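Local coordinates for protein filamentous hemagglutinin (Bordetella pertussis, PDB 1RWR) that serves as a bacterial adhesin, its secretion domain probably directing export through the two-partner (type V) pathway, at residues Q72-D82 with G96-N107; T116-G127 with T155-R165. One frame throughout, in Å; residues are numbered along the deposited sequence.

How the contacts relate
A right-handed parallel beta-helix is built by repeating one kind of pairing, and contacts 1 and 2 are two instances of it, their centres about 10 Å apart. Both belong to the same ten-stranded parallel sheet, in which strands 75-80, 99-104, 119-125 and 159-164 follow one another in chain order. Contact 1 closes before contact 2 opens, so each winding of the chain lays its strand beside the previous one. Strands 99-104 and 119-125 are neighbours, which joins the contacts directly: Asp100 OD1 lies 2.8 Å from Asn121 ND2, probably hydrogen-bonded, and Asn118 ND2 probably bonds to Gly96 O. The result is one continuous wall of the secretion domain.

Contact 1. Residues Q72-D82 with G96-N107; sequences QASAILAEVTD and GKGADLIIANPN
Ile76 and Ile102 supply the centre of a parallel backbone ladder between strands 75-80 and 99-104, from successive rungs of the beta-helix. Ile76 N donates to Asp100 O at 2.8 Å, and Ile76 O accepts from Ile102 N; the alternation runs on to Val80 N and Ala104 O, where the N-H...O angle is 168°. Apolar packing divides between the two faces of the sheet. On one, Leu77 CD1 meets Ile102 CG2 at 3.6 Å, the leucine branch swung across by a CG trans to the backbone N (chi1 173°). On the other, Ile103 CD1 reaches Ala78 CB at 3.8 Å, while Leu101 CD2 touches Ile76 CB. Where the strands end, Val80 CG2 lies 3.5 Å from Asn105 ND2, over the face of an amide whose OD1 closes an Asx turn with Asn107 N. Polar contacts finish both ends: Asn107 ND2, with the acceptor close to its amide plane, gives a 2.9 Å bond to Asp82 O, and Lys97 NZ makes only a weak one to Ala73 O. Buried Glu79 turns to Arg128, Lys35 and His33. Strand 31-36 pairs with the other edge of 75-80, strand 119-125 continues the sheet past 99-104, and strand 128-132 packs over Leu77 and Glu79.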
loop_
_atom_site.group_PDB
_atom_site.type_symbol
_atom_site.label_atom_id
_atom_site.label_comp_id
_atom_site.label_asym_id
_atom_site.label_seq_id
_atom_site.Cartn_x
_atom_site.Cartn_y
_atom_site.Cartn_z
ATOM N N GLN A 72 -18.866 12.688 -5.763
ATOM C CA GLN A 72 -17.537 12.136 -5.926
ATOM C C GLN A 72 -17.051 11.492 -4.638
ATOM O O GLN A 72 -17.361 11.944 -3.542
ATOM C CB GLN A 72 -16.578 13.222 -6.414
ATOM C CG GLN A 72 -16.951 13.762 -7.779
ATOM C CD GLN A 72 -16.160 14.965 -8.179
ATOM O OE1 GLN A 72 -16.119 15.947 -7.415
ATOM N NE2 GLN A 72 -15.514 14.919 -9.371
ATOM N N ALA A 73 -16.249 10.437 -4.797
ATOM C CA ALA A 73 -15.622 9.772 -3.681
ATOM C C ALA A 73 -14.440 10.539 -3.096
ATOM O O ALA A 73 -13.654 11.124 -3.816
ATOM C CB ALA A 73 -15.135 8.359 -4.153
ATOM N N SER A 74 -14.267 10.432 -1.791
ATOM C CA SER A 74 -12.992 10.776 -1.143
ATOM C C SER A 74 -12.036 9.583 -0.944
ATOM O O SER A 74 -10.847 9.791 -0.797
ATOM C CB SER A 74 -13.224 11.549 0.157
ATOM O OG SER A 74 -14.090 10.849 0.985
ATOM N N ALA A 75 -12.545 8.352 -1.004
ATOM C CA ALA A 75 -11.744 7.130 -0.878
ATOM C C ALA A 75 -12.380 6.101 -1.800
ATOM O O ALA A 75 -13.585 5.941 -1.811
ATOM C CB ALA A 75 -11.739 6.609 0.552
ATOM N N ILE A 76 -11.554 5.424 -2.578
ATOM C CA ILE A 76 -12.000 4.409 -3.500
ATOM C C ILE A 76 -11.330 3.107 -3.047
ATOM O O ILE A 76 -10.110 2.989 -3.041
ATOM C CB ILE A 76 -11.562 4.780 -4.949
ATOM C CG1 ILE A 76 -12.267 6.078 -5.444
ATOM C CG2 ILE A 76 -11.904 3.639 -5.916
ATOM C CD1 ILE A 76 -11.638 6.720 -6.663
ATOM N N LEU A 77 -12.165 2.163 -2.610
ATOM C CA LEU A 77 -11.764 0.849 -2.212
ATOM C C LEU A 77 -12.138 -0.149 -3.299
ATOM O O LEU A 77 -13.296 -0.196 -3.731
ATOM C CB LEU A 77 -12.568 0.482 -0.980
ATOM C CG LEU A 77 -12.461 -0.935 -0.434
ATOM C CD1 LEU A 77 -11.035 -1.331 -0.026
ATOM C CD2 LEU A 77 -13.393 -1.013 0.771
ATOM N N ALA A 78 -11.164 -0.928 -3.728
ATOM C CA ALA A 78 -11.343 -2.047 -4.613
ATOM C C ALA A 78 -11.016 -3.274 -3.785
ATOM O O ALA A 78 -9.873 -3.427 -3.361
ATOM C CB ALA A 78 -10.357 -1.956 -5.823
ATOM N N GLU A 79 -12.009 -4.122 -3.539
ATOM C CA GLU A 79 -11.871 -5.326 -2.719
ATOM C C GLU A 79 -12.131 -6.551 -3.562
ATOM O O GLU A 79 -13.168 -6.628 -4.202
ATOM C CB GLU A 79 -12.934 -5.321 -1.605
ATOM C CG GLU A 79 -12.853 -6.531 -0.703
ATOM C CD GLU A 79 -14.050 -6.707 0.226
ATOM O OE1 GLU A 79 -14.922 -5.837 0.259
ATOM O OE2 GLU A 79 -14.076 -7.700 0.999
ATOM N N VAL A 80 -11.204 -7.490 -3.581
ATOM C CA VAL A 80 -11.409 -8.746 -4.285
ATOM C C VAL A 80 -12.121 -9.731 -3.365
ATOM O O VAL A 80 -11.662 -9.998 -2.255
ATOM C CB VAL A 80 -10.087 -9.350 -4.778
ATOM C CG1 VAL A 80 -10.297 -10.780 -5.325
ATOM C CG2 VAL A 80 -9.472 -8.486 -5.834
ATOM N N THR A 81 -13.223 -10.306 -3.866
ATOM C CA THR A 81 -14.057 -11.211 -3.079
ATOM C C THR A 81 -13.852 -12.704 -3.362
ATOM O O THR A 81 -14.340 -13.521 -2.584
ATOM C CB THR A 81 -15.514 -10.919 -3.325
ATOM O OG1 THR A 81 -15.796 -11.271 -4.685
ATOM C CG2 THR A 81 -15.800 -9.501 -3.217
ATOM N N ASP A 82 -13.165 -13.066 -4.431
ATOM C CA ASP A 82 -12.982 -14.490 -4.776
ATOM C C ASP A 82 -11.612 -14.982 -4.332
ATOM O O ASP A 82 -11.132 -14.462 -3.348
ATOM C CB ASP A 82 -13.257 -14.760 -6.239
ATOM C CG ASP A 82 -13.975 -16.088 -6.447
ATOM O OD1 ASP A 82 -13.965 -16.930 -5.497
ATOM O OD2 ASP A 82 -14.576 -16.367 -7.517
ATOM N N GLY A 96 -11.032 12.865 -12.319
ATOM C CA GLY A 96 -11.979 13.688 -11.564
ATOM C C GLY A 96 -11.370 14.181 -10.258
ATOM O O GLY A 96 -10.236 14.658 -10.201
ATOM N N LYS A 97 -12.143 14.093 -9.191
ATOM C CA LYS A 97 -11.670 14.524 -7.879
ATOM C C LYS A 97 -10.641 13.519 -7.376
ATOM O O LYS A 97 -10.868 12.306 -7.423
ATOM C CB LYS A 97 -12.828 14.618 -6.882
ATOM C CG LYS A 97 -12.448 15.048 -5.443
ATOM C CD LYS A 97 -13.599 14.784 -4.480
ATOM C CE LYS A 97 -13.256 15.071 -2.976
ATOM N NZ LYS A 97 -12.464 13.973 -2.346
ATOM N N GLY A 98 -9.522 14.025 -6.884
ATOM C CA GLY A 98 -8.542 13.167 -6.248
ATOM C C GLY A 98 -9.129 12.434 -5.053
ATOM O O GLY A 98 -9.926 12.959 -4.297
ATOM N N ALA A 99 -8.683 11.207 -4.851
ATOM C CA ALA A 99 -9.188 10.383 -3.748
ATOM C C ALA A 99 -8.115 9.432 -3.236
ATOM O O ALA A 99 -7.139 9.152 -3.929
ATOM C CB ALA A 99 -10.380 9.587 -4.217
ATOM N N ASP A 100 -8.273 8.966 -2.004
ATOM C CA ASP A 100 -7.500 7.833 -1.512
ATOM C C ASP A 100 -7.840 6.572 -2.314
ATOM O O ASP A 100 -8.978 6.376 -2.743
ATOM C CB ASP A 100 -7.835 7.525 -0.038
ATOM C CG ASP A 100 -7.324 8.583 0.942
ATOM O OD1 ASP A 100 -6.463 9.427 0.595
ATOM O OD2 ASP A 100 -7.766 8.618 2.103
ATOM N N LEU A 101 -6.826 5.758 -2.565
ATOM C CA LEU A 101 -6.990 4.456 -3.191
ATOM C C LEU A 101 -6.618 3.389 -2.182
ATOM O O LEU A 101 -5.567 3.459 -1.548
ATOM C CB LEU A 101 -6.102 4.292 -4.450
ATOM C CG LEU A 101 -6.424 5.201 -5.635
ATOM C CD1 LEU A 101 -5.372 4.960 -6.722
ATOM C CD2 LEU A 101 -7.833 4.939 -6.173
ATOM N N ILE A 102 -7.477 2.389 -2.065
ATOM C CA ILE A 102 -7.227 1.207 -1.241
ATOM C C ILE A 102 -7.523 0.009 -2.103
ATOM O O ILE A 102 -8.648 -0.128 -2.616
ATOM C CB ILE A 102 -8.155 1.172 0.014
ATOM C CG1 ILE A 102 -8.076 2.446 0.856
ATOM C CG2 ILE A 102 -7.799 -0.016 0.861
ATOM C CD1 ILE A 102 -8.950 3.565 0.398
ATOM N N ILE A 103 -6.525 -0.857 -2.256
ATOM C CA ILE A 103 -6.655 -2.114 -2.984
ATOM C C ILE A 103 -6.486 -3.251 -1.973
ATOM O O ILE A 103 -5.453 -3.403 -1.363
ATOM C CB ILE A 103 -5.616 -2.242 -4.127
ATOM C CG1 ILE A 103 -5.555 -1.003 -5.053
ATOM C CG2 ILE A 103 -5.912 -3.539 -4.949
ATOM C CD1 ILE A 103 -6.774 -0.684 -5.692
ATOM N N ALA A 104 -7.528 -4.039 -1.787
ATOM C CA ALA A 104 -7.573 -5.100 -0.770
ATOM C C ALA A 104 -7.823 -6.452 -1.397
ATOM O O ALA A 104 -8.861 -6.686 -2.038
ATOM C CB ALA A 104 -8.650 -4.788 0.266
ATOM N N ASN A 105 -6.894 -7.379 -1.199
ATOM C CA ASN A 105 -7.069 -8.728 -1.686
ATOM C C ASN A 105 -6.395 -9.706 -0.682
ATOM O O ASN A 105 -5.175 -9.833 -0.659
ATOM C CB ASN A 105 -6.493 -8.866 -3.098
ATOM C CG ASN A 105 -6.798 -10.247 -3.702
ATOM O OD1 ASN A 105 -7.146 -11.189 -2.959
ATOM N ND2 ASN A 105 -6.652 -10.378 -5.007
ATOM N N PRO A 106 -7.174 -10.360 0.166
ATOM C CA PRO A 106 -6.608 -11.303 1.132
ATOM C C PRO A 106 -5.797 -12.444 0.527
ATOM O O PRO A 106 -4.992 -13.020 1.231
ATOM C CB PRO A 106 -7.830 -11.807 1.896
ATOM C CG PRO A 106 -8.754 -10.650 1.838
ATOM C CD PRO A 106 -8.617 -10.121 0.424
ATOM N N ASN A 107 -5.987 -12.725 -0.742
ATOM C CA ASN A 107 -5.235 -13.788 -1.411
ATOM C C ASN A 107 -3.814 -13.419 -1.756
ATOM O O ASN A 107 -2.991 -14.290 -2.044
ATOM C CB ASN A 107 -5.974 -14.205 -2.657
ATOM C CG ASN A 107 -7.395 -14.622 -2.350
ATOM O OD1 ASN A 107 -7.621 -15.558 -1.538
ATOM N ND2 ASN A 107 -8.352 -13.916 -2.912
#

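Contact 2. Residues T116-G127 with T155-R165; sequences TLNASNLTLTTG and TGLGYFDVVAR
Val163 O is gripped twice from the neighbouring rung of this parallel beta-helix, by Thr125 OG1 at 2.8 Å and by Thr126 N at 3.0 Å. The hydroxyl gets there because OG1 stands opposite the backbone N (chi1 -172°), and the same oxygen accepts from Gly127 N in an ST turn, tying the strand end to both the adjacent strand and the following turn. Between Leu122 and Val163 the backbone ladder is regular, with Leu124 N to Asp161 O at 2.8 Å. On the face carrying Leu122 and Leu124, their CD2 and CD1 methyls meet the Phe160 ring edge, the closer being Leu124 CD1, 3.7 Å from CE1. Leu157 CD2 meets Thr116 OG1 tip to tip at 3.3 Å and touches Ala119 CB. Ahead of the paired strands, waters join Thr116 OG1 to Thr155 O and Ser120 O to Gly156 O. On the other face, buried Asp161 is held by Arg198 and Tyr193. Asn121 uses every part of its side chain: its ND2 turns to Asp100, its amide lies stacked 9° from the Tyr159 ring plane, its CB sits 3.6 Å from the ring centroid (CH-pi), and its OD1 takes Tyr159 N on a lone pair at 2.9 Å.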
loop_
_atom_site.group_PDB
_atom_site.type_symbol
_atom_site.label_atom_id
_atom_site.label_comp_id
_atom_site.label_asym_id
_atom_site.label_seq_id
_atom_site.Cartn_x
_atom_site.Cartn_y
_atom_site.Cartn_z
ATOM N N THR A 116 1.074 6.330 -9.534
ATOM C CA THR A 116 -0.280 6.880 -9.427
ATOM C C THR A 116 -0.354 8.276 -10.042
ATOM O O THR A 116 0.672 8.956 -10.185
ATOM C CB THR A 116 -0.790 6.958 -7.956
ATOM O OG1 THR A 116 -0.036 7.922 -7.217
ATOM C CG2 THR A 116 -0.654 5.650 -7.187
ATOM N N LEU A 117 -1.578 8.702 -10.340
ATOM C CA LEU A 117 -1.858 10.048 -10.787
ATOM C C LEU A 117 -3.181 10.460 -10.162
ATOM O O LEU A 117 -4.195 9.796 -10.355
ATOM C CB LEU A 117 -1.974 10.112 -12.323
ATOM C CG LEU A 117 -0.686 9.954 -13.113
ATOM C CD1 LEU A 117 -0.967 9.855 -14.605
ATOM C CD2 LEU A 117 0.218 11.170 -12.859
ATOM N N ASN A 118 -3.171 11.579 -9.450
ATOM C CA ASN A 118 -4.368 12.150 -8.850
ATOM C C ASN A 118 -4.970 11.263 -7.776
ATOM O O ASN A 118 -6.128 11.345 -7.503
ATOM C CB ASN A 118 -5.420 12.535 -9.907
ATOM C CG ASN A 118 -6.458 13.543 -9.381
ATOM O OD1 ASN A 118 -6.126 14.443 -8.574
ATOM N ND2 ASN A 118 -7.710 13.389 -9.827
ATOM N N ALA A 119 -4.142 10.414 -7.158
ATOM C CA ALA A 119 -4.499 9.716 -5.933
ATOM C C ALA A 119 -3.894 10.487 -4.761
ATOM O O ALA A 119 -2.724 10.879 -4.787
ATOM C CB ALA A 119 -3.939 8.287 -5.955
ATOM N N SER A 120 -4.695 10.734 -3.731
ATOM C CA SER A 120 -4.214 11.421 -2.559
ATOM C C SER A 120 -3.188 10.611 -1.801
ATOM O O SER A 120 -2.228 11.149 -1.276
ATOM C CB SER A 120 -5.397 11.671 -1.611
ATOM O OG SER A 120 -6.491 12.116 -2.343
ATOM N N ASN A 121 -3.493 9.327 -1.667
ATOM C CA ASN A 121 -2.727 8.347 -0.878
ATOM C C ASN A 121 -3.042 6.976 -1.455
ATOM O O ASN A 121 -4.064 6.802 -2.138
ATOM C CB ASN A 121 -3.148 8.347 0.590
ATOM C CG ASN A 121 -2.932 9.684 1.268
ATOM O OD1 ASN A 121 -1.795 10.084 1.467
ATOM N ND2 ASN A 121 -4.032 10.406 1.595
ATOM N N LEU A 122 -2.200 5.991 -1.176
ATOM C CA LEU A 122 -2.392 4.624 -1.673
ATOM C C LEU A 122 -2.108 3.610 -0.596
ATOM O O LEU A 122 -1.038 3.657 0.017
ATOM C CB LEU A 122 -1.452 4.317 -2.856
ATOM C CG LEU A 122 -1.467 2.927 -3.479
ATOM C CD1 LEU A 122 -2.840 2.514 -4.034
ATOM C CD2 LEU A 122 -0.521 2.832 -4.584
ATOM N N THR A 123 -3.050 2.692 -0.367
ATOM C CA THR A 123 -2.884 1.553 0.529
ATOM C C THR A 123 -3.081 0.251 -0.241
ATOM O O THR A 123 -4.100 0.087 -0.955
ATOM C CB THR A 123 -3.947 1.635 1.596
ATOM O OG1 THR A 123 -3.900 2.936 2.228
ATOM C CG2 THR A 123 -3.799 0.566 2.668
ATOM N N LEU A 124 -2.111 -0.662 -0.114
ATOM C CA LEU A 124 -2.184 -2.008 -0.666
ATOM C C LEU A 124 -2.274 -2.952 0.499
ATOM O O LEU A 124 -1.425 -2.916 1.398
ATOM C CB LEU A 124 -0.945 -2.317 -1.486
ATOM C CG LEU A 124 -0.689 -1.361 -2.636
ATOM C CD1 LEU A 124 0.551 -1.864 -3.426
ATOM C CD2 LEU A 124 -1.937 -1.238 -3.528
ATOM N N THR A 125 -3.308 -3.779 0.527
ATOM C CA THR A 125 -3.561 -4.584 1.711
ATOM C C THR A 125 -4.065 -5.981 1.369
ATOM O O THR A 125 -4.753 -6.187 0.368
ATOM C CB THR A 125 -4.514 -3.816 2.712
ATOM O OG1 THR A 125 -4.593 -4.545 3.936
ATOM C CG2 THR A 125 -5.929 -3.758 2.181
ATOM N N THR A 126 -3.711 -6.953 2.203
ATOM C CA THR A 126 -4.404 -8.244 2.169
ATOM C C THR A 126 -5.441 -8.346 3.274
ATOM O O THR A 126 -5.993 -9.424 3.493
ATOM C CB THR A 126 -3.439 -9.422 2.284
ATOM O OG1 THR A 126 -2.745 -9.355 3.553
ATOM C CG2 THR A 126 -2.407 -9.326 1.206
ATOM N N GLY A 127 -5.740 -7.240 3.941
ATOM C CA GLY A 127 -6.843 -7.206 4.902
ATOM C C GLY A 127 -8.224 -7.252 4.282
ATOM O O GLY A 127 -8.450 -6.739 3.168
ATOM N N THR A 155 5.521 9.059 -5.884
ATOM C CA THR A 155 5.527 10.488 -6.092
ATOM C C THR A 155 4.089 10.988 -6.142
ATOM O O THR A 155 3.272 10.438 -6.888
ATOM C CB THR A 155 6.221 10.810 -7.376
ATOM O OG1 THR A 155 7.570 10.304 -7.316
ATOM C CG2 THR A 155 6.372 12.350 -7.530
ATOM N N GLY A 156 3.797 12.032 -5.370
ATOM C CA GLY A 156 2.466 12.640 -5.423
ATOM C C GLY A 156 1.486 12.161 -4.368
ATOM O O GLY A 156 0.395 12.723 -4.225
ATOM N N LEU A 157 1.850 11.098 -3.662
ATOM C CA LEU A 157 1.036 10.563 -2.561
ATOM C C LEU A 157 1.446 11.177 -1.242
ATOM O O LEU A 157 2.638 11.478 -0.987
ATOM C CB LEU A 157 1.253 9.057 -2.436
ATOM C CG LEU A 157 0.940 8.193 -3.647
ATOM C CD1 LEU A 157 1.408 6.754 -3.441
ATOM C CD2 LEU A 157 -0.559 8.233 -3.962
ATOM N N GLY A 158 0.498 11.327 -0.334
ATOM C CA GLY A 158 0.870 11.670 1.009
ATOM C C GLY A 158 1.557 10.512 1.717
ATOM O O GLY A 158 2.597 10.683 2.371
ATOM N N TYR A 159 0.972 9.327 1.600
ATOM C CA TYR A 159 1.619 8.081 2.043
ATOM C C TYR A 159 1.304 6.954 1.091
ATOM O O TYR A 159 0.294 6.976 0.345
ATOM C CB TYR A 159 1.190 7.649 3.453
ATOM C CG TYR A 159 -0.299 7.428 3.585
ATOM C CD1 TYR A 159 -0.880 6.230 3.200
ATOM C CD2 TYR A 159 -1.144 8.436 4.065
ATOM C CE1 TYR A 159 -2.244 6.032 3.261
ATOM C CE2 TYR A 159 -2.533 8.227 4.162
ATOM C CZ TYR A 159 -3.065 7.025 3.748
ATOM O OH TYR A 159 -4.416 6.814 3.790
ATOM N N PHE A 160 2.182 5.951 1.157
ATOM C CA PHE A 160 2.038 4.669 0.515
ATOM C C PHE A 160 2.164 3.665 1.632
ATOM O O PHE A 160 3.238 3.553 2.258
ATOM C CB PHE A 160 3.162 4.447 -0.501
ATOM C CG PHE A 160 3.200 3.054 -1.078
ATOM C CD1 PHE A 160 2.146 2.596 -1.844
ATOM C CD2 PHE A 160 4.301 2.218 -0.878
ATOM C CE1 PHE A 160 2.154 1.276 -2.395
ATOM C CE2 PHE A 160 4.302 0.909 -1.371
ATOM C CZ PHE A 160 3.251 0.450 -2.160
ATOM N N ASP A 161 1.091 2.918 1.882
ATOM C CA ASP A 161 1.026 1.939 2.967
ATOM C C ASP A 161 0.821 0.575 2.365
ATOM O O ASP A 161 -0.008 0.389 1.427
ATOM C CB ASP A 161 -0.161 2.188 3.896
ATOM C CG ASP A 161 0.042 3.326 4.852
ATOM O OD1 ASP A 161 1.123 3.994 4.843
ATOM O OD2 ASP A 161 -0.863 3.600 5.709
ATOM N N VAL A 162 1.575 -0.374 2.898
ATOM C CA VAL A 162 1.467 -1.793 2.543
ATOM C C VAL A 162 1.155 -2.529 3.843
ATOM O O VAL A 162 1.948 -2.486 4.793
ATOM C CB VAL A 162 2.757 -2.345 1.975
ATOM C CG1 VAL A 162 2.612 -3.833 1.713
ATOM C CG2 VAL A 162 3.151 -1.653 0.695
ATOM N N VAL A 163 -0.023 -3.159 3.897
ATOM C CA VAL A 163 -0.559 -3.732 5.136
ATOM C C VAL A 163 -0.999 -5.176 4.874
ATOM O O VAL A 163 -1.969 -5.420 4.170
ATOM C CB VAL A 163 -1.746 -2.862 5.641
ATOM C CG1 VAL A 163 -2.224 -3.362 7.002
ATOM C CG2 VAL A 163 -1.319 -1.393 5.726
ATOM N N ALA A 164 -0.244 -6.144 5.362
ATOM C CA ALA A 164 -0.423 -7.542 4.930
ATOM C C ALA A 164 0.072 -8.468 6.011
ATOM O O ALA A 164 0.694 -8.019 6.995
ATOM C CB ALA A 164 0.325 -7.806 3.630
ATOM N N ARG A 165 -0.188 -9.769 5.865
ATOM C CA ARG A 165 0.298 -10.687 6.871
ATOM C C ARG A 165 1.807 -10.790 6.773
ATOM O O ARG A 165 2.488 -10.763 7.781
ATOM C CB ARG A 165 -0.378 -12.051 6.774
ATOM C CG ARG A 165 -0.146 -12.957 8.001
ATOM C CD ARG A 165 -0.905 -12.437 9.248
ATOM N NE ARG A 165 -0.505 -13.047 10.512
ATOM C CZ ARG A 165 -1.033 -14.183 11.048
ATOM N NH1 ARG A 165 -1.885 -14.943 10.389
ATOM N NH2 ARG A 165 -0.622 -14.593 12.238
HETATM O O HOH W 1 2.741 7.783 -7.483
HETATM O O HOH W 2 1.642 11.356 -8.943
HETATM O O HOH W 3 -1.378 13.565 -2.070
HETATM O O HOH W 4 -3.593 3.187 4.796
#